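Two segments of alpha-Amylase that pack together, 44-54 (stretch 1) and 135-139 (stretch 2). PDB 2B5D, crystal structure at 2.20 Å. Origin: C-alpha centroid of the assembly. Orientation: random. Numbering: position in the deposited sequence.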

# COMPACT_ATOMS: atom_id res chain seq x y z
N MET A 44 30.00 -26.86 17.96
CA MET A 44 30.85 -26.28 18.96
C MET A 44 30.82 -27.01 20.32
O MET A 44 31.84 -27.07 20.99
N PHE A 45 29.67 -27.55 20.74
CA PHE A 45 29.59 -28.26 22.03
C PHE A 45 30.34 -29.56 21.93
O PHE A 45 30.96 -30.00 22.88
N ASP A 46 30.22 -30.19 20.76
CA ASP A 46 30.91 -31.41 20.46
C ASP A 46 32.43 -31.21 20.44
O ASP A 46 33.17 -31.98 21.07
N GLU A 47 32.89 -30.16 19.75
CA GLU A 47 34.32 -29.92 19.54
C GLU A 47 35.07 -29.41 20.78
O GLU A 47 36.18 -29.88 21.08
N ILE A 48 34.47 -28.46 21.51
CA ILE A 48 35.11 -27.92 22.72
C ILE A 48 35.32 -29.01 23.78
O ILE A 48 34.57 -30.01 23.80
N GLU A 49 36.33 -28.85 24.63
CA GLU A 49 36.59 -29.86 25.68
C GLU A 49 35.54 -29.73 26.77
O GLU A 49 34.94 -30.72 27.20
N ASP A 50 35.29 -28.50 27.19
CA ASP A 50 34.35 -28.26 28.26
C ASP A 50 33.78 -26.86 28.10
O ASP A 50 34.47 -25.95 27.65
N PHE A 51 32.51 -26.71 28.49
CA PHE A 51 31.85 -25.41 28.50
C PHE A 51 30.78 -25.44 29.59
O PHE A 51 30.43 -26.50 30.09
N ARG A 52 30.29 -24.26 29.97
CA ARG A 52 29.03 -24.12 30.72
C ARG A 52 28.19 -23.02 30.06
O ARG A 52 28.66 -21.90 29.87
N LEU A 53 26.94 -23.34 29.75
CA LEU A 53 26.06 -22.40 29.04
C LEU A 53 24.61 -22.67 29.38
O LEU A 53 24.18 -23.83 29.48
N THR A 54 23.88 -21.58 29.60
CA THR A 54 22.45 -21.60 29.77
C THR A 54 21.74 -21.00 28.56
O THR A 54 22.16 -20.00 28.01
N GLY A 135 25.16 -31.74 31.92
CA GLY A 135 25.26 -30.65 32.90
C GLY A 135 26.07 -29.45 32.40
O GLY A 135 26.17 -28.43 33.07
N LYS A 136 26.65 -29.58 31.22
CA LYS A 136 27.39 -28.50 30.58
C LYS A 136 26.43 -27.46 30.00
O LYS A 136 26.75 -26.26 29.94
N LEU A 137 25.25 -27.93 29.58
CA LEU A 137 24.20 -27.06 29.08
C LEU A 137 23.02 -27.10 30.04
O LEU A 137 22.70 -28.14 30.62
N GLU A 138 22.39 -25.93 30.22
CA GLU A 138 21.19 -25.76 30.99
C GLU A 138 20.21 -25.01 30.06
O GLU A 138 20.54 -23.93 29.50
N ILE A 139 19.05 -25.64 29.82
CA ILE A 139 17.99 -25.13 28.95
C ILE A 139 16.76 -24.81 29.78
O ILE A 139 16.19 -25.69 30.42

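Stretch 1 leaves a helix, crosses a loop and enters a β-strand that lies parallel to the strand of stretch 2. Its side chains meet stretch 2 in three places: an apolar cluster around Leu137, the aliphatic chain of Lys136, which lies beside Asp50, Phe51 and Arg52, and, on the other face of the sheet, Thr54 against Glu138.

The last helical turn contributes a single side chain. Phe45, with chi1 in the m well, points toward stretch 2 and brings its CE1 to 4.1 Å from CD2 of Leu137. A large aromatic ring suits this buried position because it can span the gap between helix and strand. Its helical neighbours Met44, Asp46 and Glu47 make no contact with stretch 2. Asp46 points away and, like Glu47, is exposed, as befits a charged residue. Ile48, the first residue to leave helical geometry, is buried but also does not reach stretch 2.

In the loop, Glu49 turns its side chain away, and its closest approach is through the backbone, with O 4.2 Å from NZ of Lys136. Asp50 (chi1 t) starts sideways, but its carboxylate comes nearer: OD1 lies 3.4 Å from CD of Lys136, a contact with the aliphatic part of that chain. The same OD1 accepts a hydrogen bond from NH2 of Arg52 at 3.2 Å, which forms part of a salt bridge within stretch 1.

Phe51 adopts the p rotamer, and although its CA-to-CB bond runs sideways, its ring reaches stretch 2. CB of Lys136 sits over one face of this ring, 3.8 Å from the centroid of the Phe51 ring and 22° off the normal, a CH-pi contact. The ring also approaches Leu137, with CE2 of Phe51 4.2 Å from CB of Leu137. A flat aromatic side chain is apt here, since its face can receive the methylene of a lysine while the residue itself remains buried.

Arg52 (chi1 m, chi2 m) folds its long chain so that CD comes 3.8 Å from Gly135 O and NH2 lies 3.9 Å from CG of Lys136. Besides Asp50, NH2 serves Phe51 O at 3.0 Å, so one nitrogen ties two points of the preceding loop, while NE is hydrogen-bonded elsewhere in the structure. Arginine thus combines apolar length with several donors in a partly exposed site.

Leu53 begins the strand. Its N donates to Lys136 O at 2.9 Å, and its O accepts from Glu138 N, also at 2.9 Å, fixing the register. Leu53 and Leu137 therefore project from the same face of the sheet. Both have chi1 t and chi2 p, and CD2 of Leu53 meets CD1 of Leu137 at 3.8 Å. Branched apolar chains fill this buried layer well.

Thr54 (chi1 m) lies on the other face with Glu138, whose chi1 is t. CG2 of Thr54 packs 3.6 Å from CG of Glu138, methyl against methylene, while the end of the glutamate leads away. Threonine suits the site because its OG1 is satisfied elsewhere, leaving the methyl for this contact.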

# COMPACT_ATOMS: atom_id res chain seq x y z
CB MET A 44 30.49 -24.80 19.11
CG MET A 44 31.48 -23.95 19.90
SD MET A 44 31.08 -23.81 21.66
CE MET A 44 30.05 -22.34 21.71
CB PHE A 45 28.14 -28.59 22.45
CG PHE A 45 27.26 -27.39 22.67
CD1 PHE A 45 25.89 -27.55 22.74
CD2 PHE A 45 27.78 -26.10 22.77
CE1 PHE A 45 25.07 -26.46 22.91
CE2 PHE A 45 26.96 -25.02 22.95
CZ PHE A 45 25.60 -25.20 23.02
CB ASP A 46 30.41 -31.95 19.13
CG ASP A 46 30.93 -33.34 18.82
OD1 ASP A 46 31.70 -33.46 17.83
OD2 ASP A 46 30.56 -34.31 19.54
CB GLU A 47 34.53 -28.99 18.34
CG GLU A 47 35.99 -28.63 18.03
CD GLU A 47 36.73 -29.70 17.19
OE1 GLU A 47 37.97 -29.87 17.38
OE2 GLU A 47 36.09 -30.35 16.33
CB ILE A 48 34.33 -26.69 23.31
CG1 ILE A 48 35.30 -25.76 24.06
CG2 ILE A 48 33.16 -27.14 24.18
CD1 ILE A 48 34.70 -24.46 24.56
CB GLU A 49 38.01 -29.72 26.26
CG GLU A 49 38.36 -30.66 27.47
CD GLU A 49 38.17 -32.18 27.19
OE1 GLU A 49 37.70 -32.92 28.10
OE2 GLU A 49 38.48 -32.64 26.05
CB ASP A 50 35.05 -28.38 29.61
CG ASP A 50 34.07 -28.62 30.76
OD1 ASP A 50 33.14 -29.46 30.61
OD2 ASP A 50 34.24 -27.98 31.82
CB PHE A 51 31.23 -25.12 27.10
CG PHE A 51 29.98 -25.93 26.81
CD1 PHE A 51 30.08 -27.24 26.33
CD2 PHE A 51 28.72 -25.39 27.05
CE1 PHE A 51 28.94 -28.00 26.09
CE2 PHE A 51 27.57 -26.14 26.82
CZ PHE A 51 27.68 -27.43 26.34
CB ARG A 52 29.26 -23.75 32.19
CG ARG A 52 29.89 -24.80 33.07
CD ARG A 52 29.11 -26.09 33.08
NE ARG A 52 29.70 -26.99 34.06
CZ ARG A 52 30.64 -27.88 33.80
NH1 ARG A 52 31.12 -28.62 34.78
NH2 ARG A 52 31.10 -28.05 32.56
CB LEU A 53 26.29 -22.49 27.52
CG LEU A 53 25.37 -21.74 26.56
CD1 LEU A 53 25.70 -20.27 26.54
CD2 LEU A 53 25.34 -22.35 25.12
CB THR A 54 22.06 -20.82 31.05
OG1 THR A 54 22.99 -21.14 32.10
CG2 THR A 54 20.64 -21.15 31.49
CB LYS A 136 28.28 -29.06 29.47
CG LYS A 136 29.20 -30.20 29.92
CD LYS A 136 30.35 -30.43 28.93
CE LYS A 136 29.99 -31.49 27.88
NZ LYS A 136 31.12 -32.47 27.70
CB LEU A 137 23.74 -27.50 27.69
CG LEU A 137 22.74 -26.61 26.96
CD1 LEU A 137 23.39 -25.25 26.54
CD2 LEU A 137 22.26 -27.35 25.75
CB GLU A 138 21.53 -25.00 32.29
CG GLU A 138 20.40 -24.36 33.06
CD GLU A 138 19.45 -25.37 33.72
OE1 GLU A 138 18.50 -24.89 34.38
OE2 GLU A 138 19.61 -26.61 33.60
CB ILE A 139 17.53 -26.20 27.92
CG1 ILE A 139 18.71 -26.86 27.23
CG2 ILE A 139 16.53 -25.63 26.96
CD1 ILE A 139 18.32 -28.10 26.54